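Local coordinates for protein fructose-bisphosphate aldolase class I (Thermoproteus tenax, PDB 1W8S) that is a class I aldolase of the DeoC/LacD family, a TIM-barrel protein with a pocket occupied by 1,6-di-O-phosphono-beta-D-fructofuranose, at residues 23-26 with 32-35; 35-40 with 238-243; 47-52 with 232-237. The protein carries 2 engineered substitutions. All blocks are in the same frame, centred on the assembly; numbering follows the deposited sequence. Where two conformers were deposited one is given.

Interaction 1: 23-26 with 32-35. With FBP (1,6-di-O-phosphono-beta-D-fructofuranose), chain O.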
loop_
_atom_site.group_PDB
_atom_site.type_symbol
_atom_site.label_atom_id
_atom_site.label_comp_id
_atom_site.label_asym_id
_atom_site.label_seq_id
_atom_site.Cartn_x
_atom_site.Cartn_y
_atom_site.Cartn_z
ATOM N N TYR E 23 0.627 -14.189 27.481
ATOM C CA TYR E 23 1.816 -13.458 27.811
ATOM C C TYR E 23 2.349 -12.641 26.632
ATOM O O TYR E 23 3.561 -12.559 26.434
ATOM C CB TYR E 23 2.873 -14.408 28.299
ATOM C CG TYR E 23 4.051 -13.773 28.957
ATOM C CD1 TYR E 23 3.884 -13.001 30.098
ATOM C CD2 TYR E 23 5.344 -13.992 28.492
ATOM C CE1 TYR E 23 4.978 -12.449 30.770
ATOM C CE2 TYR E 23 6.459 -13.454 29.160
ATOM C CZ TYR E 23 6.259 -12.672 30.289
ATOM O OH TYR E 23 7.312 -12.134 30.962
ATOM N N ASP E 24 1.439 -12.035 25.869
ATOM C CA ASP E 24 1.824 -11.038 24.857
ATOM C C ASP E 24 1.873 -9.626 25.407
ATOM O O ASP E 24 2.108 -8.680 24.658
ATOM C CB ASP E 24 0.924 -11.078 23.595
ATOM C CG ASP E 24 -0.566 -10.949 23.914
ATOM O OD1 ASP E 24 -0.984 -11.360 25.032
ATOM O OD2 ASP E 24 -1.401 -10.490 23.102
ATOM N N HIS E 25 1.709 -9.479 26.714
ATOM C CA HIS E 25 1.493 -8.171 27.308
ATOM C C HIS E 25 2.703 -7.258 27.165
ATOM O O HIS E 25 2.565 -6.044 27.120
ATOM C CB HIS E 25 1.106 -8.333 28.772
ATOM C CG HIS E 25 -0.139 -9.146 28.978
ATOM N ND1 HIS E 25 -0.264 -10.449 28.541
ATOM C CD2 HIS E 25 -1.304 -8.844 29.604
ATOM C CE1 HIS E 25 -1.463 -10.902 28.863
ATOM N NE2 HIS E 25 -2.109 -9.951 29.521
ATOM N N GLY E 26 3.901 -7.827 27.080
ATOM C CA GLY E 26 5.102 -7.019 26.955
ATOM C C GLY E 26 5.073 -6.035 25.788
ATOM O O GLY E 26 5.654 -4.972 25.863
ATOM N N ALA E 32 4.963 -2.202 32.455
ATOM C CA ALA E 32 4.304 -1.702 33.650
ATOM C C ALA E 32 3.377 -2.788 34.283
ATOM O O ALA E 32 3.267 -2.855 35.491
ATOM C CB ALA E 32 3.537 -0.405 33.348
ATOM N N ASP E 33 2.820 -3.662 33.445
ATOM C CA ASP E 33 2.033 -4.859 33.852
ATOM C C ASP E 33 2.832 -5.753 34.810
ATOM O O ASP E 33 2.233 -6.482 35.592
ATOM C CB ASP E 33 1.626 -5.702 32.596
ATOM C CG ASP E 33 0.254 -5.281 31.961
ATOM O OD1 ASP E 33 -0.373 -4.278 32.402
ATOM O OD2 ASP E 33 -0.286 -5.922 31.035
ATOM N N PHE E 34 4.166 -5.696 34.748
ATOM C CA PHE E 34 5.039 -6.630 35.463
ATOM C C PHE E 34 5.556 -6.156 36.816
ATOM O O PHE E 34 6.196 -6.936 37.497
ATOM C CB PHE E 34 6.269 -6.997 34.613
ATOM C CG PHE E 34 5.940 -7.573 33.258
ATOM C CD1 PHE E 34 4.820 -8.373 33.062
ATOM C CD2 PHE E 34 6.779 -7.315 32.169
ATOM C CE1 PHE E 34 4.528 -8.908 31.790
ATOM C CE2 PHE E 34 6.500 -7.853 30.896
ATOM C CZ PHE E 34 5.365 -8.629 30.711
ATOM N N MET E 35 5.326 -4.896 37.187
ATOM C CA MET E 35 5.835 -4.351 38.466
ATOM C C MET E 35 5.191 -5.000 39.712
ATOM O O MET E 35 5.863 -5.208 40.732
ATOM C CB MET E 35 5.643 -2.824 38.526
ATOM C CG MET E 35 6.451 -2.054 37.460
ATOM S SD MET E 35 7.510 -0.750 38.150
ATOM C CE MET E 35 8.758 -1.736 39.038
HETATM P P1 FBP O . -5.410 -10.741 30.177
HETATM O O1P FBP O . -4.305 -10.144 30.958
HETATM O O2P FBP O . -6.153 -11.921 30.872
HETATM O O3P FBP O . -6.484 -9.730 29.762
HETATM O O1 FBP O . -4.746 -11.340 28.857
HETATM C C1 FBP O . -5.541 -11.880 27.823
HETATM C C2 FBP O . -5.461 -10.960 26.597
HETATM O O2 FBP O . -6.330 -11.453 25.552
HETATM C C3 FBP O . -4.044 -10.790 26.033
HETATM O O3 FBP O . -3.585 -11.867 25.233
HETATM C C4 FBP O . -4.201 -9.483 25.257
HETATM O O4 FBP O . -2.999 -8.771 25.022
HETATM C C5 FBP O . -5.100 -8.686 26.192
HETATM O O5 FBP O . -5.909 -9.638 26.904
HETATM C C6 FBP O . -5.956 -7.703 25.402
HETATM O O6 FBP O . -6.847 -7.053 26.291
HETATM P P2 FBP O . -6.888 -5.439 26.402
HETATM O O4P FBP O . -7.148 -5.117 27.855
HETATM O O5P FBP O . -5.590 -4.852 25.845
HETATM O O6P FBP O . -8.124 -4.882 25.672
#

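Interaction 2: 35-40 with 238-243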
loop_
_atom_site.group_PDB
_atom_site.type_symbol
_atom_site.label_atom_id
_atom_site.label_comp_id
_atom_site.label_asym_id
_atom_site.label_seq_id
_atom_site.Cartn_x
_atom_site.Cartn_y
_atom_site.Cartn_z
ATOM N N MET E 35 5.326 -4.896 37.187
ATOM C CA MET E 35 5.835 -4.351 38.466
ATOM C C MET E 35 5.191 -5.000 39.712
ATOM O O MET E 35 5.863 -5.208 40.732
ATOM C CB MET E 35 5.643 -2.824 38.526
ATOM C CG MET E 35 6.451 -2.054 37.460
ATOM S SD MET E 35 7.510 -0.750 38.150
ATOM C CE MET E 35 8.758 -1.736 39.038
ATOM N N ASP E 36 3.901 -5.317 39.642
ATOM C CA ASP E 36 3.189 -5.914 40.792
ATOM C C ASP E 36 3.876 -7.195 41.308
ATOM O O ASP E 36 3.961 -7.419 42.520
ATOM C CB ASP E 36 1.731 -6.233 40.410
ATOM C CG ASP E 36 0.847 -4.979 40.343
ATOM O OD1 ASP E 36 1.284 -3.895 40.806
ATOM O OD2 ASP E 36 -0.309 -4.987 39.859
ATOM N N ASN E 37 4.358 -8.011 40.366
ATOM C CA ASN E 37 4.976 -9.306 40.631
ATOM C C ASN E 37 6.154 -9.408 39.661
ATOM O O ASN E 37 6.020 -10.041 38.623
ATOM C CB ASN E 37 3.927 -10.421 40.397
ATOM C CG ASN E 37 4.461 -11.829 40.637
ATOM O OD1 ASN E 37 5.272 -12.056 41.538
ATOM N ND2 ASN E 37 3.979 -12.792 39.838
ATOM N N PRO E 38 7.276 -8.748 39.973
ATOM C CA PRO E 38 8.404 -8.617 39.039
ATOM C C PRO E 38 8.856 -9.906 38.361
ATOM O O PRO E 38 9.371 -9.814 37.247
ATOM C CB PRO E 38 9.549 -8.052 39.899
ATOM C CG PRO E 38 8.919 -7.456 41.112
ATOM C CD PRO E 38 7.523 -8.010 41.224
ATOM N N ASP E 39 8.698 -11.059 39.018
ATOM C CA ASP E 39 9.046 -12.324 38.387
ATOM C C ASP E 39 8.266 -12.522 37.092
ATOM O O ASP E 39 8.716 -13.273 36.235
ATOM C CB ASP E 39 8.753 -13.511 39.298
ATOM C CG ASP E 39 9.629 -13.541 40.553
ATOM O OD1 ASP E 39 10.729 -12.938 40.565
ATOM O OD2 ASP E 39 9.264 -14.163 41.575
ATOM N N SER E 40 7.096 -11.890 36.965
ATOM C CA SER E 40 6.294 -11.981 35.732
ATOM C C SER E 40 6.953 -11.429 34.453
ATOM O O SER E 40 6.492 -11.759 33.354
ATOM C CB SER E 40 4.915 -11.320 35.904
ATOM O OG SER E 40 5.002 -9.912 36.036
ATOM N N ARG E 238 0.885 -12.028 43.397
ATOM C CA ARG E 238 2.043 -12.589 44.092
ATOM C C ARG E 238 1.786 -14.043 44.498
ATOM O O ARG E 238 2.736 -14.820 44.631
ATOM C CB ARG E 238 2.409 -11.747 45.311
ATOM C CG ARG E 238 3.181 -10.464 44.965
ATOM C CD ARG E 238 3.075 -9.392 46.061
ATOM N NE ARG E 238 1.664 -9.141 46.385
ATOM C CZ ARG E 238 1.176 -8.796 47.583
ATOM N NH1 ARG E 238 1.980 -8.614 48.638
ATOM N NH2 ARG E 238 -0.142 -8.620 47.713
ATOM N N ASP E 239 0.507 -14.400 44.665
ATOM C CA ASP E 239 0.100 -15.804 44.862
ATOM C C ASP E 239 -0.325 -16.456 43.528
ATOM O O ASP E 239 -1.322 -17.191 43.463
ATOM C CB ASP E 239 -1.007 -15.920 45.944
ATOM C CG ASP E 239 -2.366 -15.330 45.495
ATOM O OD1 ASP E 239 -2.378 -14.337 44.729
ATOM O OD2 ASP E 239 -3.472 -15.792 45.872
ATOM N N ALA E 240 0.449 -16.186 42.473
ATOM C CA ALA E 240 0.079 -16.601 41.106
ATOM C C ALA E 240 -0.223 -18.093 41.025
ATOM O O ALA E 240 -1.268 -18.478 40.520
ATOM C CB ALA E 240 1.171 -16.235 40.108
ATOM N N LEU E 241 0.678 -18.922 41.546
ATOM C CA LEU E 241 0.534 -20.370 41.415
ATOM C C LEU E 241 -0.667 -20.914 42.188
ATOM O O LEU E 241 -1.427 -21.711 41.634
ATOM C CB LEU E 241 1.807 -21.081 41.817
ATOM C CG LEU E 241 1.717 -22.606 41.779
ATOM C CD1 LEU E 241 1.405 -23.128 40.377
ATOM C CD2 LEU E 241 3.005 -23.179 42.325
ATOM N N LYS E 242 -0.856 -20.473 43.434
ATOM C CA LYS E 242 -2.018 -20.878 44.241
ATOM C C LYS E 242 -3.326 -20.574 43.515
ATOM O O LYS E 242 -4.186 -21.435 43.369
ATOM C CB LYS E 242 -2.011 -20.178 45.608
ATOM C CG LYS E 242 -3.103 -20.661 46.583
ATOM C CD LYS E 242 -3.020 -19.971 47.958
ATOM C CE LYS E 242 -3.996 -20.598 48.957
ATOM N NZ LYS E 242 -3.305 -21.465 49.968
ATOM N N PHE E 243 -3.444 -19.348 43.020
ATOM C CA PHE E 243 -4.649 -18.939 42.326
ATOM C C PHE E 243 -4.813 -19.644 40.987
ATOM O O PHE E 243 -5.922 -20.009 40.606
ATOM C CB PHE E 243 -4.689 -17.427 42.149
ATOM C CG PHE E 243 -5.987 -16.934 41.613
ATOM C CD1 PHE E 243 -7.184 -17.264 42.246
ATOM C CD2 PHE E 243 -6.031 -16.163 40.476
ATOM C CE1 PHE E 243 -8.383 -16.824 41.741
ATOM C CE2 PHE E 243 -7.228 -15.715 39.978
ATOM C CZ PHE E 243 -8.407 -16.049 40.616
#

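Interaction 3: 47-52 with 232-237. With FBP (1,6-di-O-phosphono-beta-D-fructofuranose), chain O.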
loop_
_atom_site.group_PDB
_atom_site.type_symbol
_atom_site.label_atom_id
_atom_site.label_comp_id
_atom_site.label_asym_id
_atom_site.label_seq_id
_atom_site.Cartn_x
_atom_site.Cartn_y
_atom_site.Cartn_z
ATOM N N LEU E 47 6.626 -19.872 31.970
ATOM C CA LEU E 47 6.577 -21.278 31.555
ATOM C C LEU E 47 6.446 -22.237 32.733
ATOM O O LEU E 47 5.687 -23.205 32.674
ATOM C CB LEU E 47 7.825 -21.638 30.735
ATOM C CG LEU E 47 7.845 -21.095 29.314
ATOM C CD1 LEU E 47 9.231 -21.192 28.763
ATOM C CD2 LEU E 47 6.877 -21.852 28.400
ATOM N N ARG E 48 7.191 -21.980 33.803
ATOM C CA ARG E 48 7.152 -22.837 34.985
ATOM C C ARG E 48 5.773 -22.777 35.618
ATOM O O ARG E 48 5.235 -23.785 36.068
ATOM C CB ARG E 48 8.190 -22.393 36.018
ATOM C CG ARG E 48 9.632 -22.818 35.732
ATOM C CD ARG E 48 10.536 -22.794 36.982
ATOM N NE ARG E 48 10.448 -21.506 37.688
ATOM C CZ ARG E 48 11.141 -20.405 37.378
ATOM N NH1 ARG E 48 12.011 -20.392 36.368
ATOM N NH2 ARG E 48 10.956 -19.295 38.084
ATOM N N LEU E 49 5.215 -21.575 35.659
ATOM C CA LEU E 49 3.870 -21.338 36.157
ATOM C C LEU E 49 2.805 -22.114 35.363
ATOM O O LEU E 49 1.972 -22.786 35.951
ATOM C CB LEU E 49 3.603 -19.837 36.106
ATOM C CG LEU E 49 2.341 -19.310 36.768
ATOM C CD1 LEU E 49 2.282 -19.692 38.265
ATOM C CD2 LEU E 49 2.274 -17.790 36.591
ATOM N N ALA E 50 2.838 -22.033 34.032
ATOM C CA ALA E 50 1.882 -22.773 33.196
ATOM C C ALA E 50 1.994 -24.275 33.387
ATOM O O ALA E 50 1.004 -24.950 33.473
ATOM C CB ALA E 50 2.042 -22.413 31.698
ATOM N N ARG E 51 3.221 -24.778 33.460
ATOM C CA ARG E 51 3.492 -26.180 33.770
ATOM C C ARG E 51 2.955 -26.575 35.153
ATOM O O ARG E 51 2.094 -27.453 35.289
ATOM C CB ARG E 51 5.011 -26.399 33.772
ATOM C CG ARG E 51 5.584 -27.248 32.634
ATOM C CD ARG E 51 7.127 -27.558 32.745
ATOM N NE ARG E 51 7.859 -26.911 33.863
ATOM C CZ ARG E 51 7.822 -27.303 35.151
ATOM N NH1 ARG E 51 7.055 -28.323 35.528
ATOM N NH2 ARG E 51 8.542 -26.662 36.082
ATOM N N ASP E 52 3.482 -25.925 36.189
ATOM C CA ASP E 52 3.146 -26.234 37.577
ATOM C C ASP E 52 1.655 -26.148 37.865
ATOM O O ASP E 52 1.149 -26.882 38.709
ATOM C CB ASP E 52 3.872 -25.294 38.540
ATOM C CG ASP E 52 5.388 -25.504 38.561
ATOM O OD1 ASP E 52 5.884 -26.479 37.948
ATOM O OD2 ASP E 52 6.153 -24.716 39.166
ATOM N N ARG E 232 -3.088 -11.316 33.271
ATOM C CA ARG E 232 -2.913 -10.498 34.475
ATOM C C ARG E 232 -3.524 -11.109 35.720
ATOM O O ARG E 232 -2.923 -11.073 36.792
ATOM C CB ARG E 232 -3.480 -9.092 34.255
ATOM C CG ARG E 232 -2.691 -8.289 33.200
ATOM C CD ARG E 232 -3.404 -7.024 32.767
ATOM N NE ARG E 232 -4.344 -7.378 31.712
ATOM C CZ ARG E 232 -5.094 -6.528 31.075
ATOM N NH1 ARG E 232 -5.028 -5.240 31.353
ATOM N NH2 ARG E 232 -5.919 -6.972 30.143
ATOM N N ASN E 233 -4.723 -11.680 35.600
ATOM C CA ASN E 233 -5.395 -12.244 36.785
ATOM C C ASN E 233 -4.708 -13.494 37.345
ATOM O O ASN E 233 -5.062 -13.952 38.427
ATOM C CB ASN E 233 -6.867 -12.525 36.504
ATOM C CG ASN E 233 -7.725 -11.327 36.740
ATOM O OD1 ASN E 233 -7.922 -10.914 37.896
ATOM N ND2 ASN E 233 -8.175 -10.697 35.663
ATOM N N VAL E 234 -3.736 -14.036 36.621
ATOM C CA VAL E 234 -2.806 -15.004 37.177
ATOM C C VAL E 234 -1.461 -14.337 37.530
ATOM O O VAL E 234 -1.114 -14.257 38.691
ATOM C CB VAL E 234 -2.631 -16.242 36.255
ATOM C CG1 VAL E 234 -1.539 -17.178 36.770
ATOM C CG2 VAL E 234 -3.952 -17.011 36.180
ATOM N N TRP E 235 -0.699 -13.858 36.549
ATOM C CA TRP E 235 0.696 -13.474 36.849
ATOM C C TRP E 235 0.926 -12.092 37.435
ATOM O O TRP E 235 2.045 -11.803 37.864
ATOM C CB TRP E 235 1.653 -13.756 35.688
ATOM C CG TRP E 235 1.240 -13.245 34.387
ATOM C CD1 TRP E 235 0.831 -13.970 33.312
ATOM C CD2 TRP E 235 1.225 -11.881 33.976
ATOM N NE1 TRP E 235 0.548 -13.136 32.253
ATOM C CE2 TRP E 235 0.790 -11.847 32.636
ATOM C CE3 TRP E 235 1.521 -10.670 34.608
ATOM C CZ2 TRP E 235 0.624 -10.668 31.940
ATOM C CZ3 TRP E 235 1.389 -9.500 33.882
ATOM C CH2 TRP E 235 0.930 -9.508 32.590
ATOM N N GLN E 236 -0.104 -11.249 37.504
ATOM C CA GLN E 236 0.014 -10.016 38.308
ATOM C C GLN E 236 -0.229 -10.262 39.802
ATOM O O GLN E 236 -0.132 -9.318 40.590
ATOM C CB GLN E 236 -0.939 -8.906 37.847
ATOM C CG GLN E 236 -0.466 -8.121 36.648
ATOM C CD GLN E 236 -1.230 -6.799 36.453
ATOM O OE1 GLN E 236 -2.463 -6.764 36.486
ATOM N NE2 GLN E 236 -0.486 -5.725 36.228
ATOM N N ARG E 237 -0.569 -11.499 40.183
ATOM C CA ARG E 237 -0.737 -11.866 41.594
ATOM C C ARG E 237 0.538 -12.450 42.184
ATOM O O ARG E 237 1.191 -13.267 41.563
ATOM C CB ARG E 237 -1.871 -12.869 41.755
ATOM C CG ARG E 237 -3.156 -12.365 41.183
ATOM C CD ARG E 237 -4.324 -13.300 41.365
ATOM N NE ARG E 237 -5.562 -12.722 40.822
ATOM C CZ ARG E 237 -6.211 -11.714 41.377
ATOM N NH1 ARG E 237 -5.766 -11.173 42.496
ATOM N NH2 ARG E 237 -7.319 -11.235 40.810
HETATM P P1 FBP O . -5.410 -10.741 30.177
HETATM O O1P FBP O . -4.305 -10.144 30.958
HETATM O O2P FBP O . -6.153 -11.921 30.872
HETATM O O3P FBP O . -6.484 -9.730 29.762
HETATM O O1 FBP O . -4.746 -11.340 28.857
HETATM C C1 FBP O . -5.541 -11.880 27.823
HETATM C C2 FBP O . -5.461 -10.960 26.597
HETATM O O2 FBP O . -6.330 -11.453 25.552
HETATM C C3 FBP O . -4.044 -10.790 26.033
HETATM O O3 FBP O . -3.585 -11.867 25.233
HETATM C C4 FBP O . -4.201 -9.483 25.257
HETATM O O4 FBP O . -2.999 -8.771 25.022
HETATM C C5 FBP O . -5.100 -8.686 26.192
HETATM O O5 FBP O . -5.909 -9.638 26.904
HETATM C C6 FBP O . -5.956 -7.703 25.402
HETATM O O6 FBP O . -6.847 -7.053 26.291
HETATM P P2 FBP O . -6.888 -5.439 26.402
HETATM O O4P FBP O . -7.148 -5.117 27.855
HETATM O O5P FBP O . -5.590 -4.852 25.845
HETATM O O6P FBP O . -8.124 -4.882 25.672
#

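Interaction 1: 23-26 with 32-35
H25 meets D33, and Y23 meets F34, just past the first strand of this TIM barrel, where the chain leaves strand 18-22, winds through helix 25-28 and comes back as a short 3-10 segment. D33 OD2 sits at the edge of the imidazole, near its plane, 3.4 Å from H25 CD2. No hydrogen bond joins the two; that of D33 OD2 goes to H29 ND1. Histidine suits the place: while CD2 faces the carboxylate, NE2 at the end of the ring donates to O1P of FBP over 2.6 Å at 162°, with a weak second bond of 3.1 Å from NE2 to O1. D24 grips FBP with both carboxylate oxygens, OD1 accepting from FBP O3 at 2.7 Å and OD2 from FBP O4 at 3.0 Å. The CB of D24 points away from 32-35, and a chi1 of 54° sets the carboxylate against FBP; although D24 precedes a helix, its side chain serves the ligand and makes no capping bond.

Behind this polar layer lies an aromatic one. The rings of Y23 and F34 meet obliquely, planes 34° apart, with Y23 CE1 3.7 Å from F34 CE1. F34 CZ also approaches the backbone at G26 N, 4.0 Å away, where glycine brings no side chain near the ring. W235 makes edge-to-face contacts with both H25 and F34, backing the ligand-binding histidine. Tyrosine adds a polar end to its hydrophobic ring: Y23 OH is hydrogen-bonded to S40 O and to R166 NH2 of the second subunit.

Interaction 2: 35-40 with 238-243
The flat carboxamide of N37 turns its two ends to different neighbours across the contact: OD1 lies 4.2 Å from R238 CA, and ND2 is 4.5 Å from A240 CB. The backbone carbonyl of N37 is a second flat group, met on both faces, S40 N coming from one and S40 OG from the other. At the carbonyl of D36 it is aliphatic carbon that makes the contact, with R238 CG 4.0 Å from D36 O and R238 CD at 4.1 Å. No hydrogen bond links the two segments, and the contact rests on these loose approaches.

In the TIM barrel, residues 35-40 belong to the long loop between helix 25-28 and helix 43-53, while 238-243 lead into and begin the last helix, 240-253; the contact thus brings an early loop against the C-terminal helix. Asparagine suits this buried junction because ND2 can serve two acceptors, W235 O and Y45 OH, while OD1 rests against R238. The CB of N37 points toward 238-243, and a fully extended chi1 of 180° then carries the amide to where both ends find these neighbours. A240, small enough to lie beside that amide, also touches Y45. R238 suits the exposed side, since the aliphatic part of its long chain, bent at chi3 (-53°), is enough to make the contact.

S40 completes the turn on the loop side. N37 O takes S40 N at 2.7 Å and S40 OG at 2.8 Å, the hydroxyl approaching from above the carbonyl plane, 36° out of it.

Interaction 3: 47-52 with 232-237
L49, on helix 43-53 of the TIM barrel, meets V234 and W235 on the short helix 232-235 that follows the last barrel strand, 227-230. The apolar contact depends on one methyl group: L49 CD2 rests 3.9 Å from V234 CG1 and 4.2 Å from W235 CB. L49 is extended from its helix, CG trans to the backbone nitrogen (chi1 -171°); it and V234 lie side by side, pointing opposite ways, and the W235 side chain stands roughly perpendicular to it. Branched aliphatic residues fit this buried seam, which L21 of strand 18-22 and L247 of helix 240-253 extend on the V234 side. W235 offers only its CB to L49; its indole turns away to pack on H25 and F34, with NE1 hydrogen-bonded to A22 O and R232 N over one ring face, displaced toward the rim.

Hydrogen bonds to FBP gather at R232, the first residue of the short helix. Its backbone N donates to O1P at 2.9 Å, almost straight at 175°, and R232 NE reaches the same oxygen, also at 2.9 Å. The chain bends at chi3, and NH2 then spans both phosphates, bonding O3P at 2.8 Å and O4P at 3.2 Å. A phosphate at the start of a short helix after the last strand is consistent with the phosphate-binding site common in TIM barrels, and arginine supplies the several N-H groups it needs.

R237, just past the helix, holds N233 side-on: NE donates to N233 O at 2.7 Å, tilted 33° from the carbonyl plane, and NH2 meets N233 OD1 at 3.0 Å, in the carbonyl plane.

Overall arrangement
The three contacts lie on the same side of the chain's centre, interactions 2 and 3 with centres about 7 Å apart and interaction 1 about 12 Å from each. W235 ties them together: its ring packs on interaction 1, W235 CZ2 coming 3.4 Å from H25 CG, while its backbone reaches interaction 2. Q236 NE2 also hydrogen-bonds to D33 O, at 2.9 Å. Interactions 1 and 3 both touch FBP, approaching its first phosphate through H25 and R232, whereas interaction 2 stands further off, the D36 side chain about 11 Å from the ligand. There A240 CB lies 3.3 Å from V234 O, where the short phosphate-binding helix leads toward the C-terminal one.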